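Local coordinates for protein tapirin (Caldicellulosiruptor hydrothermalis, PDB 6N2C) that binds cellulose, probably attaching the cell to it, and carries a zinc ion in its beta-helical C-terminal domain, at residues C295-I300 against K318-T323. Sequence-based numbering, arbitrary orientation.
Sequences CDTLDI and KLNIWT
Asp299 and Asn320 sit at matching positions on two parallel strands, 297-300 and 318-321, that belong to successive coils of a beta-helix. Parallel pairing is evident from strand directions only 2° apart and from four in-register bridges, Thr297 with Lys318 through Ile300 with Ile321. The main-chain bonds alternate between neighbours as this pairing requires: Leu298 N donates to Lys318 O and Leu298 O accepts from Asn320 N, while Ile300 N reaches Asn320 O. Ile300 O accepts from Trp322 N, 2.8 Å away.

Asn320 shows how one face is wired. Asn320 CB lies 3.4 Å from Asp299 OD1. Asn320 CG, anti to its own carbonyl carbon (chi1 -69°), is 3.5 Å from Asp299 OD1. At the tip, Asn320 ND2 donates to Asp299 OD1 at 2.7 Å, nearly straight at 170°; Asp299 OD1 lies almost in the amide plane of Asn320 and is met almost along its own C-O axis. Carboxylate and amide lie side by side, their planes nearly coplanar. The amide oxygen, Asn320 OD1, receives Lys318 NZ at 2.8 Å, so the amide is held at both ends, a pattern consistent with the modelled orientation of its N and O. Lys318 NZ also forms a salt bridge with Glu340 on the next coil, strand 338-341.

The opposite face is apolar. Leu298 and Leu319 run alongside each other, with Leu298 CD2 3.9 Å from Leu319 CD1, and together with Ile300 and Ile321 they pack on Met326 of strand 326-328 inside the coil. Just beyond strand 318-321, the side chain of Thr323 crosses that of Ile300 at about a right angle, and Thr323 CG2 comes to 3.6 Å from Ile300 O, while Thr323 OG1 bonds Gly303 O.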
loop_
_atom_site.group_PDB
_atom_site.type_symbol
_atom_site.label_atom_id
_atom_site.label_comp_id
_atom_site.label_asym_id
_atom_site.label_seq_id
_atom_site.Cartn_x
_atom_site.Cartn_y
_atom_site.Cartn_z
ATOM N N CYS A 295 -2.493 -8.530 1.359
ATOM C CA CYS A 295 -3.074 -7.860 2.499
ATOM C C CYS A 295 -3.855 -8.844 3.318
ATOM O O CYS A 295 -4.076 -9.954 2.855
ATOM C CB CYS A 295 -3.913 -6.591 2.128
ATOM S SG CYS A 295 -5.400 -7.088 1.172
ATOM N N ASP A 296 -4.257 -8.495 4.529
ATOM C CA ASP A 296 -5.176 -9.379 5.226
ATOM C C ASP A 296 -6.569 -9.298 4.573
ATOM O O ASP A 296 -7.163 -10.324 4.215
ATOM C CB ASP A 296 -5.284 -9.055 6.674
ATOM C CG ASP A 296 -6.335 -9.855 7.403
ATOM O OD1 ASP A 296 -6.235 -11.082 7.530
ATOM O OD2 ASP A 296 -7.312 -9.220 7.840
ATOM N N THR A 297 -7.082 -8.105 4.506
ATOM C CA THR A 297 -8.418 -7.861 4.046
ATOM C C THR A 297 -8.341 -6.726 3.050
ATOM O O THR A 297 -7.734 -5.689 3.294
ATOM C CB THR A 297 -9.337 -7.463 5.182
ATOM O OG1 THR A 297 -9.545 -8.552 6.082
ATOM C CG2 THR A 297 -10.714 -6.984 4.680
ATOM N N LEU A 298 -8.961 -6.889 1.889
ATOM C CA LEU A 298 -9.174 -5.799 0.930
ATOM C C LEU A 298 -10.690 -5.442 0.833
ATOM O O LEU A 298 -11.453 -6.306 0.445
ATOM C CB LEU A 298 -8.646 -6.162 -0.457
ATOM C CG LEU A 298 -8.872 -5.149 -1.605
ATOM C CD1 LEU A 298 -8.392 -3.771 -1.240
ATOM C CD2 LEU A 298 -8.191 -5.646 -2.879
ATOM N N ASP A 299 -11.033 -4.241 1.298
ATOM C CA ASP A 299 -12.448 -3.741 1.391
ATOM C C ASP A 299 -12.730 -2.749 0.290
ATOM O O ASP A 299 -12.142 -1.655 0.248
ATOM C CB ASP A 299 -12.716 -3.147 2.793
ATOM C CG ASP A 299 -13.058 -4.193 3.837
ATOM O OD1 ASP A 299 -13.507 -5.287 3.516
ATOM O OD2 ASP A 299 -12.931 -3.882 5.040
ATOM N N ILE A 300 -13.560 -3.149 -0.660
ATOM C CA ILE A 300 -14.074 -2.274 -1.651
ATOM C C ILE A 300 -15.592 -2.158 -1.404
ATOM O O ILE A 300 -16.392 -2.787 -2.118
ATOM C CB ILE A 300 -13.775 -2.714 -3.077
ATOM C CG1 ILE A 300 -12.294 -3.046 -3.240
ATOM C CG2 ILE A 300 -14.169 -1.659 -4.103
ATOM C CD1 ILE A 300 -12.028 -3.701 -4.547
ATOM N N LYS A 318 -9.300 -11.981 3.119
ATOM C CA LYS A 318 -10.709 -11.573 2.828
ATOM C C LYS A 318 -10.716 -10.463 1.770
ATOM O O LYS A 318 -9.915 -9.505 1.821
ATOM C CB LYS A 318 -11.489 -11.126 4.058
ATOM C CG LYS A 318 -12.965 -10.887 3.773
ATOM C CD LYS A 318 -13.719 -12.178 3.430
ATOM C CE LYS A 318 -15.063 -11.959 2.766
ATOM N NZ LYS A 318 -16.037 -11.439 3.824
ATOM N N LEU A 319 -11.565 -10.631 0.743
ATOM C CA LEU A 319 -11.804 -9.632 -0.262
ATOM C C LEU A 319 -13.356 -9.385 -0.223
ATOM O O LEU A 319 -14.112 -10.310 -0.449
ATOM C CB LEU A 319 -11.402 -10.188 -1.634
ATOM C CG LEU A 319 -11.795 -9.360 -2.850
ATOM C CD1 LEU A 319 -11.344 -7.903 -2.780
ATOM C CD2 LEU A 319 -11.335 -10.025 -4.086
ATOM N N ASN A 320 -13.754 -8.182 0.095
ATOM C CA ASN A 320 -15.169 -7.733 0.083
ATOM C C ASN A 320 -15.335 -6.776 -1.042
ATOM O O ASN A 320 -14.707 -5.701 -1.055
ATOM C CB ASN A 320 -15.502 -7.042 1.411
ATOM C CG ASN A 320 -15.537 -7.981 2.535
ATOM O OD1 ASN A 320 -16.200 -9.028 2.417
ATOM N ND2 ASN A 320 -14.789 -7.696 3.637
ATOM N N ILE A 321 -16.105 -7.135 -2.048
ATOM C CA ILE A 321 -16.457 -6.207 -3.130
ATOM C C ILE A 321 -18.003 -5.937 -3.037
ATOM O O ILE A 321 -18.781 -6.807 -3.414
ATOM C CB ILE A 321 -16.096 -6.717 -4.512
ATOM C CG1 ILE A 321 -14.657 -7.252 -4.564
ATOM C CG2 ILE A 321 -16.338 -5.626 -5.542
ATOM C CD1 ILE A 321 -14.323 -7.973 -5.849
ATOM N N TRP A 322 -18.385 -4.784 -2.486
ATOM C CA TRP A 322 -19.803 -4.428 -2.273
ATOM C C TRP A 322 -20.213 -3.192 -3.074
ATOM O O TRP A 322 -21.356 -2.748 -2.998
ATOM C CB TRP A 322 -20.115 -4.264 -0.772
ATOM C CG TRP A 322 -19.810 -5.420 0.125
ATOM C CD1 TRP A 322 -19.075 -6.538 -0.135
ATOM C CD2 TRP A 322 -20.176 -5.507 1.479
ATOM N NE1 TRP A 322 -19.017 -7.327 0.963
ATOM C CE2 TRP A 322 -19.701 -6.694 1.964
ATOM C CE3 TRP A 322 -20.928 -4.691 2.317
ATOM C CZ2 TRP A 322 -19.883 -7.081 3.299
ATOM C CZ3 TRP A 322 -21.102 -5.057 3.607
ATOM C CH2 TRP A 322 -20.596 -6.245 4.095
ATOM N N THR A 323 -19.304 -2.694 -3.934
ATOM C CA THR A 323 -19.532 -1.618 -4.820
ATOM C C THR A 323 -18.609 -1.727 -6.021
ATOM O O THR A 323 -17.826 -2.709 -6.080
ATOM C CB THR A 323 -19.402 -0.282 -4.044
ATOM O OG1 THR A 323 -20.005 0.735 -4.856
ATOM C CG2 THR A 323 -17.884 0.045 -3.743
#